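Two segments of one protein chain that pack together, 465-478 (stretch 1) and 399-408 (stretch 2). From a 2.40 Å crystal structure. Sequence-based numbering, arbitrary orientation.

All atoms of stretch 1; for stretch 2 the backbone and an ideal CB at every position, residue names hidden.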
# COMPACT_ATOMS: atom_id res chain seq x y z
N THR A 465 -36.31 -6.26 1.00
CA THR A 465 -36.26 -7.67 1.38
C THR A 465 -34.81 -8.13 1.43
O THR A 465 -33.96 -7.63 0.68
CB THR A 465 -37.10 -8.54 0.40
OG1 THR A 465 -38.21 -7.77 -0.10
CG2 THR A 465 -37.63 -9.83 1.06
N LEU A 466 -34.51 -9.08 2.31
CA LEU A 466 -33.14 -9.61 2.41
C LEU A 466 -33.20 -11.04 2.94
O LEU A 466 -34.10 -11.40 3.72
CB LEU A 466 -32.21 -8.78 3.32
CG LEU A 466 -32.00 -7.26 3.10
CD1 LEU A 466 -32.92 -6.41 3.96
CD2 LEU A 466 -30.58 -6.78 3.29
N LEU A 467 -32.25 -11.85 2.51
CA LEU A 467 -32.11 -13.21 3.02
C LEU A 467 -30.76 -13.34 3.72
O LEU A 467 -29.72 -13.04 3.13
CB LEU A 467 -32.24 -14.22 1.89
CG LEU A 467 -32.02 -15.69 2.23
CD1 LEU A 467 -33.22 -16.34 2.98
CD2 LEU A 467 -31.65 -16.46 0.93
N LEU A 468 -30.79 -13.76 4.99
CA LEU A 468 -29.56 -13.92 5.76
C LEU A 468 -29.28 -15.40 5.95
O LEU A 468 -30.18 -16.16 6.34
CB LEU A 468 -29.66 -13.25 7.12
CG LEU A 468 -30.16 -11.81 7.10
CD1 LEU A 468 -30.42 -11.33 8.55
CD2 LEU A 468 -29.18 -10.89 6.37
N ARG A 469 -28.06 -15.80 5.64
CA ARG A 469 -27.59 -17.11 6.05
C ARG A 469 -27.42 -17.21 7.57
O ARG A 469 -27.32 -16.19 8.26
CB ARG A 469 -26.28 -17.45 5.36
CG ARG A 469 -26.17 -16.96 3.91
CD ARG A 469 -24.96 -17.60 3.29
NE ARG A 469 -23.81 -17.61 4.23
CZ ARG A 469 -22.55 -17.87 3.89
NH1 ARG A 469 -22.22 -18.18 2.62
NH2 ARG A 469 -21.60 -17.82 4.83
N PRO A 470 -27.43 -18.43 8.10
CA PRO A 470 -27.38 -18.59 9.57
C PRO A 470 -26.20 -17.89 10.23
O PRO A 470 -26.27 -17.60 11.42
CB PRO A 470 -27.31 -20.11 9.76
CG PRO A 470 -28.00 -20.67 8.56
CD PRO A 470 -27.63 -19.73 7.43
N ASP A 471 -25.13 -17.59 9.49
CA ASP A 471 -24.03 -16.82 10.05
C ASP A 471 -24.19 -15.31 9.85
O ASP A 471 -23.22 -14.57 10.00
CB ASP A 471 -22.72 -17.32 9.46
CG ASP A 471 -22.69 -17.27 7.95
OD1 ASP A 471 -23.57 -16.62 7.35
OD2 ASP A 471 -21.75 -17.85 7.35
N GLY A 472 -25.39 -14.85 9.51
CA GLY A 472 -25.66 -13.43 9.35
C GLY A 472 -25.36 -12.83 7.98
O GLY A 472 -25.65 -11.64 7.77
N CYS A 473 -24.79 -13.60 7.05
CA CYS A 473 -24.32 -13.03 5.80
C CYS A 473 -25.48 -12.89 4.82
O CYS A 473 -26.31 -13.81 4.69
CB CYS A 473 -23.21 -13.90 5.18
SG CYS A 473 -21.67 -14.08 6.18
N VAL A 474 -25.54 -11.74 4.14
CA VAL A 474 -26.59 -11.46 3.15
C VAL A 474 -26.34 -12.30 1.90
O VAL A 474 -25.43 -12.01 1.12
CB VAL A 474 -26.64 -9.99 2.77
CG1 VAL A 474 -27.64 -9.83 1.58
CG2 VAL A 474 -27.02 -9.15 3.93
N ALA A 475 -27.18 -13.30 1.66
CA ALA A 475 -27.04 -14.07 0.44
C ALA A 475 -27.94 -13.57 -0.69
O ALA A 475 -27.78 -14.01 -1.83
CB ALA A 475 -27.34 -15.55 0.71
N TRP A 476 -28.85 -12.65 -0.40
CA TRP A 476 -29.81 -12.17 -1.39
C TRP A 476 -30.53 -10.96 -0.84
O TRP A 476 -30.83 -10.90 0.36
CB TRP A 476 -30.83 -13.25 -1.76
CG TRP A 476 -32.01 -12.78 -2.60
CD1 TRP A 476 -32.16 -12.91 -3.96
CD2 TRP A 476 -33.21 -12.15 -2.13
NE1 TRP A 476 -33.36 -12.39 -4.36
CE2 TRP A 476 -34.03 -11.91 -3.26
CE3 TRP A 476 -33.68 -11.76 -0.87
CZ2 TRP A 476 -35.28 -11.30 -3.17
CZ3 TRP A 476 -34.92 -11.15 -0.78
CH2 TRP A 476 -35.71 -10.93 -1.93
N HIS A 477 -30.82 -10.02 -1.72
CA HIS A 477 -31.69 -8.90 -1.41
C HIS A 477 -32.24 -8.33 -2.73
O HIS A 477 -31.70 -8.62 -3.80
CB HIS A 477 -30.93 -7.86 -0.60
CG HIS A 477 -29.94 -7.08 -1.40
ND1 HIS A 477 -30.30 -6.33 -2.51
CD2 HIS A 477 -28.60 -6.93 -1.26
CE1 HIS A 477 -29.22 -5.76 -3.02
NE2 HIS A 477 -28.18 -6.10 -2.28
N ASP A 478 -33.28 -7.48 -2.64
CA ASP A 478 -33.99 -6.98 -3.82
C ASP A 478 -33.81 -5.48 -4.05
O ASP A 478 -34.73 -4.82 -4.53
CB ASP A 478 -35.49 -7.29 -3.74
CG ASP A 478 -36.18 -6.62 -2.54
OD1 ASP A 478 -35.57 -5.77 -1.86
OD2 ASP A 478 -37.35 -6.95 -2.24
N UNK A 399 -21.50 -1.45 -7.41
CA UNK A 399 -20.86 -1.91 -6.18
C UNK A 399 -21.88 -2.07 -5.06
O UNK A 399 -22.51 -1.09 -4.63
CB UNK A 399 -19.76 -0.94 -5.75
N UNK A 400 -22.05 -3.30 -4.58
CA UNK A 400 -23.00 -3.64 -3.52
C UNK A 400 -22.23 -3.86 -2.23
O UNK A 400 -21.34 -4.71 -2.16
CB UNK A 400 -23.82 -4.88 -3.88
N UNK A 401 -22.59 -3.10 -1.19
CA UNK A 401 -21.93 -3.13 0.10
C UNK A 401 -22.64 -4.02 1.10
O UNK A 401 -22.25 -4.07 2.27
CB UNK A 401 -21.82 -1.71 0.66
N UNK A 402 -23.69 -4.72 0.68
CA UNK A 402 -24.47 -5.55 1.59
C UNK A 402 -24.32 -7.04 1.32
O UNK A 402 -24.25 -7.83 2.28
CB UNK A 402 -25.95 -5.16 1.50
N UNK A 403 -24.25 -7.45 0.05
CA UNK A 403 -24.12 -8.87 -0.28
C UNK A 403 -22.85 -9.45 0.32
O UNK A 403 -21.77 -8.85 0.26
CB UNK A 403 -24.12 -9.07 -1.80
N UNK A 404 -22.99 -10.64 0.89
CA UNK A 404 -21.87 -11.35 1.47
C UNK A 404 -21.40 -10.81 2.79
O UNK A 404 -20.28 -11.14 3.20
CB UNK A 404 -20.70 -11.34 0.49
N UNK A 405 -22.18 -9.94 3.44
CA UNK A 405 -21.79 -9.33 4.70
C UNK A 405 -22.92 -9.31 5.70
O UNK A 405 -24.10 -9.33 5.33
CB UNK A 405 -21.29 -7.90 4.46
N UNK A 406 -22.55 -9.29 6.97
CA UNK A 406 -23.54 -9.09 8.01
C UNK A 406 -24.01 -7.64 7.97
O UNK A 406 -23.22 -6.72 7.73
CB UNK A 406 -22.97 -9.45 9.39
N UNK A 407 -25.29 -7.44 8.22
CA UNK A 407 -25.91 -6.14 8.11
C UNK A 407 -25.40 -5.14 9.16
O UNK A 407 -24.85 -5.53 10.21
CB UNK A 407 -27.43 -6.29 8.23
N UNK A 408 -25.60 -3.84 8.92
CA UNK A 408 -25.23 -2.82 9.92
C UNK A 408 -26.17 -2.79 11.12
O UNK A 408 -27.29 -3.31 11.10
CB UNK A 408 -25.21 -1.44 9.27

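Position 399 lies beyond the reach of stretch 1, and nothing there limits a side chain; the residue is Gly399, poorly ordered.

At position 400 CA-to-CB points toward stretch 1, and the ideal CB is 4.8 Å from His477 NE2. A short or medium polar side chain, such as Asp, Asn, Glu or Gln, could bring an acceptor to this nitrogen. The residue is Asp400. With chi1 in t, its OD2 accepts a hydrogen bond from His477 NE2 at 2.6 Å, at the edge of the imidazole. Within stretch 2, Asp400 OD1 accepts a hydrogen bond from Leu402 N at 3.0 Å.

Position 401 points away into space free of stretch 1, so almost any residue would do; it is Arg401, poorly ordered.

Position 402 points toward a largely apolar recess, its ideal CB 4.2 Å from His477 CD2, 4.8 Å from Val474 CG2 and 5.2 Å from Leu466 CD2. Leu, Ile, Met or Val would suit. Leu402 is found, and its CB packs obliquely to the imidazole, 4.2 Å from His477 CD2.

At 403 CA-to-CB points away, although the ideal CB is 4.3 Å from Val474 O; a longer side chain such as Leu or Met could bend back for closer contact. Leu403 does so: its CD2 comes within 3.3 Å of Val474 O and 4.2 Å of Val474 CG1.

Position 404 has a positive phi of 75°, which favours glycine, with Asn or Asp as alternatives. Gly404 occupies the third place of a type II turn from Leu402 to 405, and its N donates to Val474 O at 2.8 Å, almost linearly.

Position 405 points away, and its ideal CB has no neighbour in stretch 1 within 5.5 Å, leaving the choice wide. Arg405 contributes through its backbone: its O accepts from Val474 N at 3.0 Å.

Position 406 points sideways, its ideal CB 3.8 Å from Gly472 O and 5.2 Å from Asp471 O. These carbonyls would welcome a donor, so Arg, Lys or Gln fits. Arg406 lays its CG 3.6 Å from Asp471 O, and a water bridges its NH1 to that same oxygen.

Position 407 is sideways, near Val474 CG2 and Leu468 CD2, inviting a branched or long apolar residue. Leu407 sends CD2 to 3.7 Å from Leu466 CD2 and 3.9 Å from Val474 CG2, and CD1 to 3.8 Å from Leu468 CD2.

Position 408 is out of reach; its phi of -73° permits proline, and Pro408 is found.

Stretch 2, residues 399-408: GDRLLGRRLP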
# COMPACT_ATOMS: atom_id res chain seq x y z
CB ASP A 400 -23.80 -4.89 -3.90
CG ASP A 400 -24.95 -5.17 -2.94
OD1 ASP A 400 -25.10 -4.47 -1.92
OD2 ASP A 400 -25.70 -6.13 -3.21
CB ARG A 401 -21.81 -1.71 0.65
CG ARG A 401 -20.68 -0.93 -0.02
CD ARG A 401 -19.37 -1.18 0.70
NE ARG A 401 -18.25 -1.57 -0.16
CZ ARG A 401 -17.13 -2.12 0.30
NH1 ARG A 401 -16.15 -2.46 -0.53
NH2 ARG A 401 -16.98 -2.34 1.62
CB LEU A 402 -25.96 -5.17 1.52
CG LEU A 402 -26.26 -3.72 1.91
CD1 LEU A 402 -27.72 -3.37 1.73
CD2 LEU A 402 -25.82 -3.38 3.35
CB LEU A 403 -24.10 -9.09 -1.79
CG LEU A 403 -25.40 -9.55 -2.46
CD1 LEU A 403 -25.23 -9.53 -3.96
CD2 LEU A 403 -25.83 -10.94 -2.02
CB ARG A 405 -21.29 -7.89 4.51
CG ARG A 405 -20.14 -7.93 3.58
CD ARG A 405 -19.23 -6.79 3.63
NE ARG A 405 -19.04 -6.36 2.25
CZ ARG A 405 -18.11 -5.50 1.86
NH1 ARG A 405 -18.02 -5.16 0.57
NH2 ARG A 405 -17.26 -5.00 2.75
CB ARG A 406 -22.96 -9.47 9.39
CG ARG A 406 -22.73 -11.01 9.61
CD ARG A 406 -21.94 -11.27 10.89
NE ARG A 406 -21.04 -10.15 11.05
CZ ARG A 406 -19.76 -10.19 10.75
NH1 ARG A 406 -19.21 -11.33 10.34
NH2 ARG A 406 -19.02 -9.09 10.89
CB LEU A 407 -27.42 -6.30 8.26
CG LEU A 407 -28.07 -6.90 7.03
CD1 LEU A 407 -29.50 -7.24 7.40
CD2 LEU A 407 -28.03 -5.87 5.88
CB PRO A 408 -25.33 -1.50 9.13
CG PRO A 408 -25.34 -1.90 7.68
CD PRO A 408 -25.99 -3.24 7.63
O HOH W 1 -20.37 -13.79 10.22
O HOH W 2 -26.72 -9.43 8.76
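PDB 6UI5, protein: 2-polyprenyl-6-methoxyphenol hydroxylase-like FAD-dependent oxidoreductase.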